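Local coordinates for carbohydrate binding module family 33 and 10 domain protein (Teredinibacter turnerae, PDB 6RW7), which acts as an AA10 lytic polysaccharide monooxygenase, probably cleaving cellulose by oxidation, with this chain forming its copper-binding N-terminal domain, at residues 3-8 with 163-168; 182-187 with 192-197; 106-111 with 157-162. All coordinates share one frame; numbering follows the deposited sequence.

Contact 1: 3-8 with 163-168; sequences YIESPP and NSHINV. With CU (copper (II) ion), chain C.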
loop_
_atom_site.group_PDB
_atom_site.type_symbol
_atom_site.label_atom_id
_atom_site.label_comp_id
_atom_site.label_asym_id
_atom_site.label_seq_id
_atom_site.Cartn_x
_atom_site.Cartn_y
_atom_site.Cartn_z
ATOM N N TYR A 3 -5.219 -2.045 -4.889
ATOM C CA TYR A 3 -4.561 -2.198 -3.568
ATOM C C TYR A 3 -3.655 -3.418 -3.679
ATOM O O TYR A 3 -3.821 -4.218 -4.615
ATOM C CB TYR A 3 -5.611 -2.366 -2.453
ATOM C CG TYR A 3 -6.547 -3.517 -2.704
ATOM C CD1 TYR A 3 -7.609 -3.381 -3.571
ATOM C CD2 TYR A 3 -6.304 -4.773 -2.165
ATOM C CE1 TYR A 3 -8.391 -4.459 -3.916
ATOM C CE2 TYR A 3 -7.103 -5.864 -2.485
ATOM C CZ TYR A 3 -8.158 -5.700 -3.354
ATOM O OH TYR A 3 -8.960 -6.770 -3.682
ATOM N N ILE A 4 -2.729 -3.578 -2.755
ATOM C CA ILE A 4 -1.828 -4.739 -2.769
ATOM C C ILE A 4 -2.526 -5.918 -2.084
ATOM O O ILE A 4 -2.895 -5.840 -0.884
ATOM C CB ILE A 4 -0.451 -4.395 -2.193
ATOM C CG1 ILE A 4 0.255 -3.405 -3.123
ATOM C CG2 ILE A 4 0.381 -5.651 -1.954
ATOM C CD1 ILE A 4 1.568 -2.914 -2.592
ATOM N N GLU A 5 -2.624 -7.011 -2.819
ATOM C CA GLU A 5 -3.248 -8.267 -2.352
ATOM C C GLU A 5 -2.224 -9.165 -1.664
ATOM O O GLU A 5 -2.591 -9.826 -0.674
ATOM C CB GLU A 5 -3.888 -8.950 -3.554
ATOM C CG GLU A 5 -4.435 -10.331 -3.268
ATOM C CD GLU A 5 -5.241 -10.878 -4.432
ATOM O OE1 GLU A 5 -6.067 -10.139 -4.984
ATOM O OE2 GLU A 5 -5.026 -12.045 -4.773
ATOM N N SER A 6 -1.011 -9.241 -2.191
ATOM C CA SER A 6 0.040 -10.139 -1.666
ATOM C C SER A 6 1.376 -9.428 -1.732
ATOM O O SER A 6 1.726 -8.956 -2.801
ATOM C CB SER A 6 0.096 -11.435 -2.448
ATOM O OG SER A 6 1.095 -12.250 -1.881
ATOM N N PRO A 7 2.148 -9.297 -0.631
ATOM C CA PRO A 7 1.682 -9.620 0.719
ATOM C C PRO A 7 0.482 -8.740 1.063
ATOM O O PRO A 7 0.273 -7.680 0.444
ATOM C CB PRO A 7 2.867 -9.255 1.606
ATOM C CG PRO A 7 3.567 -8.182 0.791
ATOM C CD PRO A 7 3.473 -8.670 -0.639
ATOM N N PRO A 8 -0.381 -9.177 1.993
ATOM C CA PRO A 8 -1.644 -8.485 2.188
ATOM C C PRO A 8 -1.448 -7.089 2.775
ATOM O O PRO A 8 -0.949 -6.946 3.873
ATOM C CB PRO A 8 -2.447 -9.375 3.139
ATOM C CG PRO A 8 -1.401 -10.252 3.795
ATOM C CD PRO A 8 -0.285 -10.409 2.783
ATOM N N ASN A 163 -6.608 -12.599 -13.734
ATOM C CA ASN A 163 -6.920 -12.247 -12.322
ATOM C C ASN A 163 -7.101 -10.740 -12.138
ATOM O O ASN A 163 -7.455 -10.351 -11.022
ATOM C CB ASN A 163 -5.840 -12.757 -11.382
ATOM C CG ASN A 163 -5.880 -14.261 -11.251
ATOM O OD1 ASN A 163 -6.887 -14.800 -10.799
ATOM N ND2 ASN A 163 -4.817 -14.941 -11.657
ATOM N N SER A 164 -6.878 -9.931 -13.169
ATOM C CA SER A 164 -6.811 -8.448 -13.064
ATOM C C SER A 164 -5.789 -8.074 -11.996
ATOM O O SER A 164 -6.131 -7.318 -11.065
ATOM C CB SER A 164 -8.149 -7.843 -12.733
ATOM O OG SER A 164 -9.060 -8.082 -13.783
ATOM N N HIS A 165 -4.575 -8.596 -12.114
ATOM C CA HIS A 165 -3.452 -8.303 -11.202
ATOM C C HIS A 165 -2.295 -7.684 -11.981
ATOM O O HIS A 165 -2.096 -8.006 -13.168
ATOM C CB HIS A 165 -2.946 -9.552 -10.483
ATOM C CG HIS A 165 -3.861 -10.121 -9.456
ATOM N ND1 HIS A 165 -3.534 -11.273 -8.781
ATOM C CD2 HIS A 165 -5.064 -9.709 -8.999
ATOM C CE1 HIS A 165 -4.507 -11.553 -7.928
ATOM N NE2 HIS A 165 -5.439 -10.595 -8.039
ATOM N N ILE A 166 -1.525 -6.838 -11.306
ATOM C CA ILE A 166 -0.167 -6.457 -11.771
ATOM C C ILE A 166 0.823 -7.085 -10.799
ATOM O O ILE A 166 0.689 -6.860 -9.582
ATOM C CB ILE A 166 0.024 -4.934 -11.858
ATOM C CG1 ILE A 166 -0.929 -4.280 -12.859
ATOM C CG2 ILE A 166 1.474 -4.609 -12.147
ATOM C CD1 ILE A 166 -0.981 -2.766 -12.790
ATOM N N ASN A 167 1.779 -7.865 -11.303
ATOM C CA ASN A 167 2.829 -8.501 -10.483
ATOM C C ASN A 167 4.136 -7.732 -10.710
ATOM O O ASN A 167 4.536 -7.564 -11.873
ATOM C CB ASN A 167 3.001 -9.978 -10.833
ATOM C CG ASN A 167 1.726 -10.785 -10.737
ATOM O OD1 ASN A 167 0.923 -10.591 -9.820
ATOM N ND2 ASN A 167 1.532 -11.708 -11.675
ATOM N N VAL A 168 4.741 -7.218 -9.646
ATOM C CA VAL A 168 6.024 -6.484 -9.740
ATOM C C VAL A 168 7.040 -7.242 -8.908
ATOM O O VAL A 168 6.754 -7.473 -7.727
ATOM C CB VAL A 168 5.964 -5.056 -9.182
ATOM C CG1 VAL A 168 7.180 -4.255 -9.615
ATOM C CG2 VAL A 168 4.690 -4.321 -9.453
HETATM CU CU CU C . -7.035 -10.620 -6.854
HETATM O O HOH W 1 -8.218 -11.248 -8.581
#
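E5 and H165 lie on two strands of one antiparallel sheet that are not direct neighbours: their CA atoms are 8.9 Å apart, with strand 96-101 running between strands 3-6 and 165-172. This four-stranded sheet belongs to the beta-sandwich core of the LPMO domain. Both ends of the contact are marked by irregularities: E5 and S6 together face V99 in a classic beta bulge, while S164 and H165 together face D160 in a G1 bulge. The strands are joined here by a copper(II) ion. E5 suits its place because a carboxylate on a long chain can reach over the intervening strand. With CG anti to the backbone N (chi1 173°) and the chain extended beyond it, the side chain runs out to set OE1 2.2 Å from the copper. H165 offers an imidazole nitrogen, a favourable copper ligand that probably binds through its unprotonated NE2, 2.0 Å from the metal. The two side chains cross at about a right angle, with carboxylate and ring planes 87° apart. OE1 and NE2 approach within 3.2 Å of each other, a closeness that comes from sharing the metal and not from a hydrogen bond. D101, on the middle strand, supplies another carboxylate oxygen, so the two acidic groups would offset much of the ion's charge. This site is distinct from the copper(I) site, which is about 14 Å from the nearest atom of the H165 side chain. CB of N163 packs over the centre of the H165 ring, 3.7 Å above its plane. Water 1, 2.2 Å from the copper, joins E5, H165 and D101 as a ligand and donates a hydrogen bond to the backbone O of N163, 2.7 Å away.

Contact 2: 182-187 with 192-197; sequences FAEWGR and YERFFS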
loop_
_atom_site.group_PDB
_atom_site.type_symbol
_atom_site.label_atom_id
_atom_site.label_comp_id
_atom_site.label_asym_id
_atom_site.label_seq_id
_atom_site.Cartn_x
_atom_site.Cartn_y
_atom_site.Cartn_z
ATOM N N PHE A 182 5.234 1.276 1.887
ATOM C CA PHE A 182 4.306 2.266 1.301
ATOM C C PHE A 182 4.481 2.171 -0.218
ATOM O O PHE A 182 5.605 2.333 -0.723
ATOM C CB PHE A 182 4.574 3.660 1.883
ATOM C CG PHE A 182 4.005 4.758 1.028
ATOM C CD1 PHE A 182 2.663 5.060 1.116
ATOM C CD2 PHE A 182 4.778 5.431 0.101
ATOM C CE1 PHE A 182 2.097 6.026 0.312
ATOM C CE2 PHE A 182 4.212 6.403 -0.707
ATOM C CZ PHE A 182 2.875 6.682 -0.604
ATOM N N ALA A 183 3.402 1.906 -0.948
ATOM C CA ALA A 183 3.476 1.610 -2.386
ATOM C C ALA A 183 2.471 2.437 -3.174
ATOM O O ALA A 183 1.375 2.742 -2.686
ATOM C CB ALA A 183 3.229 0.143 -2.621
ATOM N N GLU A 184 2.845 2.703 -4.413
ATOM C CA GLU A 184 2.023 3.472 -5.350
ATOM C C GLU A 184 1.884 2.726 -6.671
ATOM O O GLU A 184 2.871 2.118 -7.141
ATOM C CB GLU A 184 2.666 4.826 -5.653
ATOM C CG GLU A 184 2.971 5.659 -4.433
ATOM C CD GLU A 184 3.631 6.992 -4.740
ATOM O OE1 GLU A 184 4.092 7.181 -5.905
ATOM O OE2 GLU A 184 3.679 7.826 -3.816
ATOM N N TRP A 185 0.703 2.857 -7.263
ATOM C CA TRP A 185 0.439 2.394 -8.643
ATOM C C TRP A 185 0.021 3.632 -9.426
ATOM O O TRP A 185 -1.048 4.169 -9.125
ATOM C CB TRP A 185 -0.588 1.263 -8.658
ATOM C CG TRP A 185 -1.209 1.013 -9.993
ATOM C CD1 TRP A 185 -0.594 0.996 -11.211
ATOM C CD2 TRP A 185 -2.598 0.737 -10.220
ATOM N NE1 TRP A 185 -1.515 0.759 -12.189
ATOM C CE2 TRP A 185 -2.749 0.606 -11.614
ATOM C CE3 TRP A 185 -3.722 0.605 -9.390
ATOM C CZ2 TRP A 185 -3.987 0.359 -12.196
ATOM C CZ3 TRP A 185 -4.942 0.348 -9.974
ATOM C CH2 TRP A 185 -5.070 0.248 -11.359
ATOM N N GLY A 186 0.858 4.076 -10.354
ATOM C CA GLY A 186 0.587 5.322 -11.086
ATOM C C GLY A 186 0.252 5.063 -12.534
ATOM O O GLY A 186 1.005 4.343 -13.236
ATOM N N ARG A 187 -0.831 5.676 -12.991
ATOM C CA ARG A 187 -1.165 5.761 -14.427
ATOM C C ARG A 187 -0.400 6.941 -15.028
ATOM O O ARG A 187 0.150 7.779 -14.295
ATOM C CB ARG A 187 -2.683 5.892 -14.583
ATOM C CG ARG A 187 -3.424 4.659 -14.094
ATOM C CD ARG A 187 -4.918 4.846 -14.032
ATOM N NE ARG A 187 -5.493 5.081 -15.347
ATOM C CZ ARG A 187 -6.705 5.594 -15.573
ATOM N NH1 ARG A 187 -7.516 5.890 -14.572
ATOM N NH2 ARG A 187 -7.095 5.817 -16.801
ATOM N N TYR A 192 -2.906 10.994 -14.607
ATOM C CA TYR A 192 -2.003 10.947 -13.426
ATOM C C TYR A 192 -2.686 10.264 -12.244
ATOM O O TYR A 192 -2.248 10.415 -11.104
ATOM C CB TYR A 192 -1.476 12.331 -13.030
ATOM C CG TYR A 192 -0.267 12.774 -13.825
ATOM C CD1 TYR A 192 0.883 12.009 -13.880
ATOM C CD2 TYR A 192 -0.297 13.936 -14.575
ATOM C CE1 TYR A 192 1.989 12.408 -14.623
ATOM C CE2 TYR A 192 0.805 14.362 -15.297
ATOM C CZ TYR A 192 1.952 13.590 -15.336
ATOM O OH TYR A 192 3.009 14.020 -16.099
ATOM N N GLU A 193 -3.707 9.462 -12.487
ATOM C CA GLU A 193 -4.414 8.808 -11.359
ATOM C C GLU A 193 -3.465 7.785 -10.732
ATOM O O GLU A 193 -2.769 7.064 -11.459
ATOM C CB GLU A 193 -5.693 8.149 -11.855
ATOM C CG GLU A 193 -6.565 7.620 -10.758
ATOM C CD GLU A 193 -7.934 7.265 -11.270
ATOM O OE1 GLU A 193 -8.104 6.138 -11.759
ATOM O OE2 GLU A 193 -8.789 8.185 -11.287
ATOM N N ARG A 194 -3.422 7.787 -9.416
ATOM C CA ARG A 194 -2.419 7.024 -8.632
ATOM C C ARG A 194 -3.117 6.433 -7.413
ATOM O O ARG A 194 -3.913 7.137 -6.778
ATOM C CB ARG A 194 -1.287 7.960 -8.214
ATOM C CG ARG A 194 -0.121 7.291 -7.494
ATOM C CD ARG A 194 1.017 8.297 -7.294
ATOM N NE ARG A 194 1.546 8.644 -8.612
ATOM C CZ ARG A 194 2.574 8.063 -9.225
ATOM N NH1 ARG A 194 3.357 7.178 -8.617
ATOM N NH2 ARG A 194 2.826 8.370 -10.484
ATOM N N PHE A 195 -2.821 5.171 -7.105
ATOM C CA PHE A 195 -3.416 4.456 -5.959
ATOM C C PHE A 195 -2.317 4.100 -4.976
ATOM O O PHE A 195 -1.147 3.923 -5.389
ATOM C CB PHE A 195 -4.180 3.224 -6.439
ATOM C CG PHE A 195 -5.343 3.616 -7.302
ATOM C CD1 PHE A 195 -5.176 3.752 -8.667
ATOM C CD2 PHE A 195 -6.581 3.895 -6.736
ATOM C CE1 PHE A 195 -6.237 4.175 -9.452
ATOM C CE2 PHE A 195 -7.631 4.339 -7.519
ATOM C CZ PHE A 195 -7.447 4.483 -8.869
ATOM N N PHE A 196 -2.672 4.103 -3.703
ATOM C CA PHE A 196 -1.721 3.967 -2.583
ATOM C C PHE A 196 -2.080 2.758 -1.731
ATOM O O PHE A 196 -3.232 2.511 -1.491
ATOM C CB PHE A 196 -1.710 5.241 -1.730
ATOM C CG PHE A 196 -1.414 6.471 -2.534
ATOM C CD1 PHE A 196 -2.434 7.170 -3.160
ATOM C CD2 PHE A 196 -0.109 6.886 -2.718
ATOM C CE1 PHE A 196 -2.143 8.281 -3.927
ATOM C CE2 PHE A 196 0.181 8.003 -3.487
ATOM C CZ PHE A 196 -0.845 8.689 -4.095
ATOM N N SER A 197 -1.069 2.057 -1.236
ATOM C CA SER A 197 -1.298 0.839 -0.433
ATOM C C SER A 197 -0.139 0.641 0.536
ATOM O O SER A 197 1.027 0.689 0.100
ATOM C CB SER A 197 -1.515 -0.328 -1.348
ATOM O OG SER A 197 -2.029 -1.470 -0.672
HETATM O O HOH W 2 0.257 9.019 -11.718
#
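OE1 of E184 takes a hydrogen bond from NH1 of R194 at 2.8 Å, within a salt bridge; the donor comes to the anti side of the carboxylate, 31° out of its plane. R194 bends at chi3 (-66°), laying its guanidinium over G186, whose CA sits 3.8 Å from the guanidinium plane, over its centre; glycine fits because the guanidinium occupies the side-chain space. E113 gives R194 a second acidic partner, and E184 OE2 accepts from the backbone N of R58 while meeting the edge of the F196 ring. All this lies on an antiparallel beta hairpin, where W185 and F195 form a hydrogen-bonded pair. On their face the two rings are nearly parallel but slid apart, centroids 5.2 Å from each other. Nearer the turn, R187 NH1 reaches E193 OE1 at 2.9 Å; OE1 lies in the guanidinium plane, whereas NH1 approaches from above the carboxylate plane. F195 comes within about 3 Å of copper(I), nearest atoms; E193, seen to bind copper(I) in this protein, does not do so here. The F195 ring and the E193-R187 pair, with D110 on R187 and H54 on E193, thus lie near copper(I), while the E184-R194 salt bridge holds charge on the other face.

Contact 3: 106-111 with 157-162; sequences PHFSDT and VEADMA. With CU1 (copper (I) ion), chain D; NA (sodium ion), chain B.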
loop_
_atom_site.group_PDB
_atom_site.type_symbol
_atom_site.label_atom_id
_atom_site.label_comp_id
_atom_site.label_asym_id
_atom_site.label_seq_id
_atom_site.Cartn_x
_atom_site.Cartn_y
_atom_site.Cartn_z
ATOM N N PRO A 106 -9.495 -1.980 -13.756
ATOM C CA PRO A 106 -8.296 -2.594 -14.318
ATOM C C PRO A 106 -7.669 -1.751 -15.433
ATOM O O PRO A 106 -7.680 -2.112 -16.613
ATOM C CB PRO A 106 -8.818 -3.958 -14.772
ATOM C CG PRO A 106 -10.231 -3.649 -15.222
ATOM C CD PRO A 106 -10.728 -2.642 -14.203
ATOM N N HIS A 107 -7.063 -0.647 -15.014
ATOM C CA HIS A 107 -6.449 0.362 -15.907
ATOM C C HIS A 107 -5.061 -0.130 -16.377
ATOM O O HIS A 107 -4.069 0.595 -16.195
ATOM C CB HIS A 107 -6.309 1.713 -15.191
ATOM C CG HIS A 107 -7.467 2.144 -14.361
ATOM N ND1 HIS A 107 -8.702 2.429 -14.909
ATOM C CD2 HIS A 107 -7.571 2.382 -13.034
ATOM C CE1 HIS A 107 -9.528 2.806 -13.948
ATOM N NE2 HIS A 107 -8.856 2.789 -12.781
ATOM N N PHE A 108 -4.981 -1.287 -17.014
ATOM C CA PHE A 108 -3.722 -1.815 -17.587
ATOM C C PHE A 108 -3.192 -0.865 -18.658
ATOM O O PHE A 108 -1.993 -0.619 -18.699
ATOM C CB PHE A 108 -3.950 -3.201 -18.179
ATOM C CG PHE A 108 -4.113 -4.291 -17.154
ATOM C CD1 PHE A 108 -3.020 -4.773 -16.458
ATOM C CD2 PHE A 108 -5.350 -4.878 -16.924
ATOM C CE1 PHE A 108 -3.158 -5.816 -15.550
ATOM C CE2 PHE A 108 -5.493 -5.915 -16.017
ATOM C CZ PHE A 108 -4.395 -6.378 -15.320
ATOM N N SER A 109 -4.076 -0.369 -19.521
ATOM C CA SER A 109 -3.701 0.259 -20.814
ATOM C C SER A 109 -2.856 1.527 -20.636
ATOM O O SER A 109 -2.137 1.859 -21.596
ATOM C CB SER A 109 -4.914 0.534 -21.663
ATOM O OG SER A 109 -5.666 1.608 -21.112
ATOM N N ASP A 110 -2.940 2.238 -19.508
ATOM C CA ASP A 110 -2.119 3.452 -19.290
ATOM C C ASP A 110 -1.421 3.357 -17.925
ATOM O O ASP A 110 -0.976 4.390 -17.432
ATOM C CB ASP A 110 -2.935 4.735 -19.506
ATOM C CG ASP A 110 -4.124 4.849 -18.568
ATOM O OD1 ASP A 110 -4.306 3.948 -17.703
ATOM O OD2 ASP A 110 -4.876 5.854 -18.714
ATOM N N THR A 111 -1.271 2.152 -17.376
ATOM C CA THR A 111 -0.369 1.951 -16.221
ATOM C C THR A 111 1.037 2.412 -16.611
ATOM O O THR A 111 1.507 2.026 -17.706
ATOM C CB THR A 111 -0.316 0.484 -15.788
ATOM O OG1 THR A 111 -1.550 0.209 -15.119
ATOM C CG2 THR A 111 0.839 0.206 -14.854
ATOM N N VAL A 157 7.810 -6.311 -14.411
ATOM C CA VAL A 157 6.377 -5.940 -14.269
ATOM C C VAL A 157 5.567 -6.838 -15.200
ATOM O O VAL A 157 5.884 -6.892 -16.397
ATOM C CB VAL A 157 6.137 -4.450 -14.571
ATOM C CG1 VAL A 157 4.714 -4.079 -14.197
ATOM C CG2 VAL A 157 7.133 -3.505 -13.903
ATOM N N GLU A 158 4.563 -7.523 -14.670
ATOM C CA GLU A 158 3.723 -8.455 -15.451
ATOM C C GLU A 158 2.249 -8.096 -15.263
ATOM O O GLU A 158 1.836 -7.819 -14.119
ATOM C CB GLU A 158 4.112 -9.840 -14.954
ATOM C CG GLU A 158 3.214 -10.977 -15.345
ATOM C CD GLU A 158 3.866 -12.211 -14.765
ATOM O OE1 GLU A 158 3.600 -12.525 -13.590
ATOM O OE2 GLU A 158 4.750 -12.758 -15.445
ATOM N N ALA A 159 1.500 -8.085 -16.361
ATOM C CA ALA A 159 0.031 -7.970 -16.354
ATOM C C ALA A 159 -0.569 -9.380 -16.288
ATOM O O ALA A 159 -0.244 -10.210 -17.146
ATOM C CB ALA A 159 -0.452 -7.225 -17.568
ATOM N N ASP A 160 -1.408 -9.656 -15.304
ATOM C CA ASP A 160 -2.189 -10.910 -15.243
ATOM C C ASP A 160 -3.631 -10.546 -15.582
ATOM O O ASP A 160 -4.375 -10.113 -14.700
ATOM C CB ASP A 160 -1.986 -11.574 -13.889
ATOM C CG ASP A 160 -2.893 -12.754 -13.629
ATOM O OD1 ASP A 160 -3.725 -13.087 -14.513
ATOM O OD2 ASP A 160 -2.741 -13.315 -12.533
ATOM N N MET A 161 -4.008 -10.684 -16.842
ATOM C CA MET A 161 -5.334 -10.231 -17.323
ATOM C C MET A 161 -6.435 -11.131 -16.750
ATOM O O MET A 161 -7.549 -10.651 -16.521
ATOM C CB MET A 161 -5.373 -10.263 -18.859
ATOM C CG MET A 161 -4.288 -9.435 -19.497
ATOM S SD MET A 161 -4.346 -7.743 -18.872
ATOM C CE MET A 161 -5.936 -7.246 -19.543
ATOM N N ALA A 162 -6.130 -12.392 -16.499
ATOM C CA ALA A 162 -7.117 -13.370 -15.996
ATOM C C ALA A 162 -7.556 -13.000 -14.584
ATOM O O ALA A 162 -8.775 -13.067 -14.294
ATOM C CB ALA A 162 -6.521 -14.747 -16.031
HETATM CU CU CU1 D . -9.712 2.909 -11.016
HETATM NA NA NA B . 7.026 -7.363 -18.337
HETATM O O HOH W 3 8.760 -7.956 -19.924
HETATM O O HOH W 4 7.652 -9.376 -17.247
HETATM O O HOH W 5 5.441 -8.759 -19.382
HETATM O O HOH W 6 -11.988 2.244 -11.958
#
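F108 turns its ring toward strand 157-160 with CG anti to the carbonyl carbon (chi1 -74°), while M161 folds back on itself, bent at chi2 (-55°) and again at chi3, to swing its sulfur over that ring. The result is a Met-aromatic contact: SD of M161 lies 3.6 Å from the centroid of the F108 ring, only 12° off the ring normal. A159, small enough for the ring to come close to the strand, meets CE1 of F108 with its CB at 3.7 Å. I102 and I166 also touch the F108 side chain. The loop that carries the phenylalanine is braced internally, OG1 of T111 donating to the backbone O of H107 at 2.8 Å. H107, at the centre of an inverse gamma turn, puts NE2 2.0 Å from copper(I), where H1 completes the histidine brace that defines LPMOs. At the far end of the strand, the backbone O of V157 binds sodium at 2.3 Å, alongside the carbonyls of F151 and N154 and three waters. A polarisable sulfur on one aromatic face and the methyl of A159, with D160 O beside CZ, make this a mainly apolar joint: F108, next in sequence to the copper ligand H107, packs on edge strand 157-160 and so joins the loop to that sheet.

In the fold
From the N terminus, strand 3-6 enters first and waits more than 150 residues before contact 1 closes its long loop at 163-168. Inside that loop contact 3 is nested: 106-111 leaves between strands 96-101 and 111-118 and is met by 157-162, which leads directly into 163-168. Contact 2 follows in series as a tight hairpin, with four residues between its segments; none of the three cross. Contact 1 and segment 157-162 of contact 3 share the four-stranded sheet, where D160 N probably donates to H165 O. Contact 2 belongs to the mixed sheet and joins the others through S197 with I4, R187 with D110 and W185 with T111, tying the two sheets and the H107 loop together.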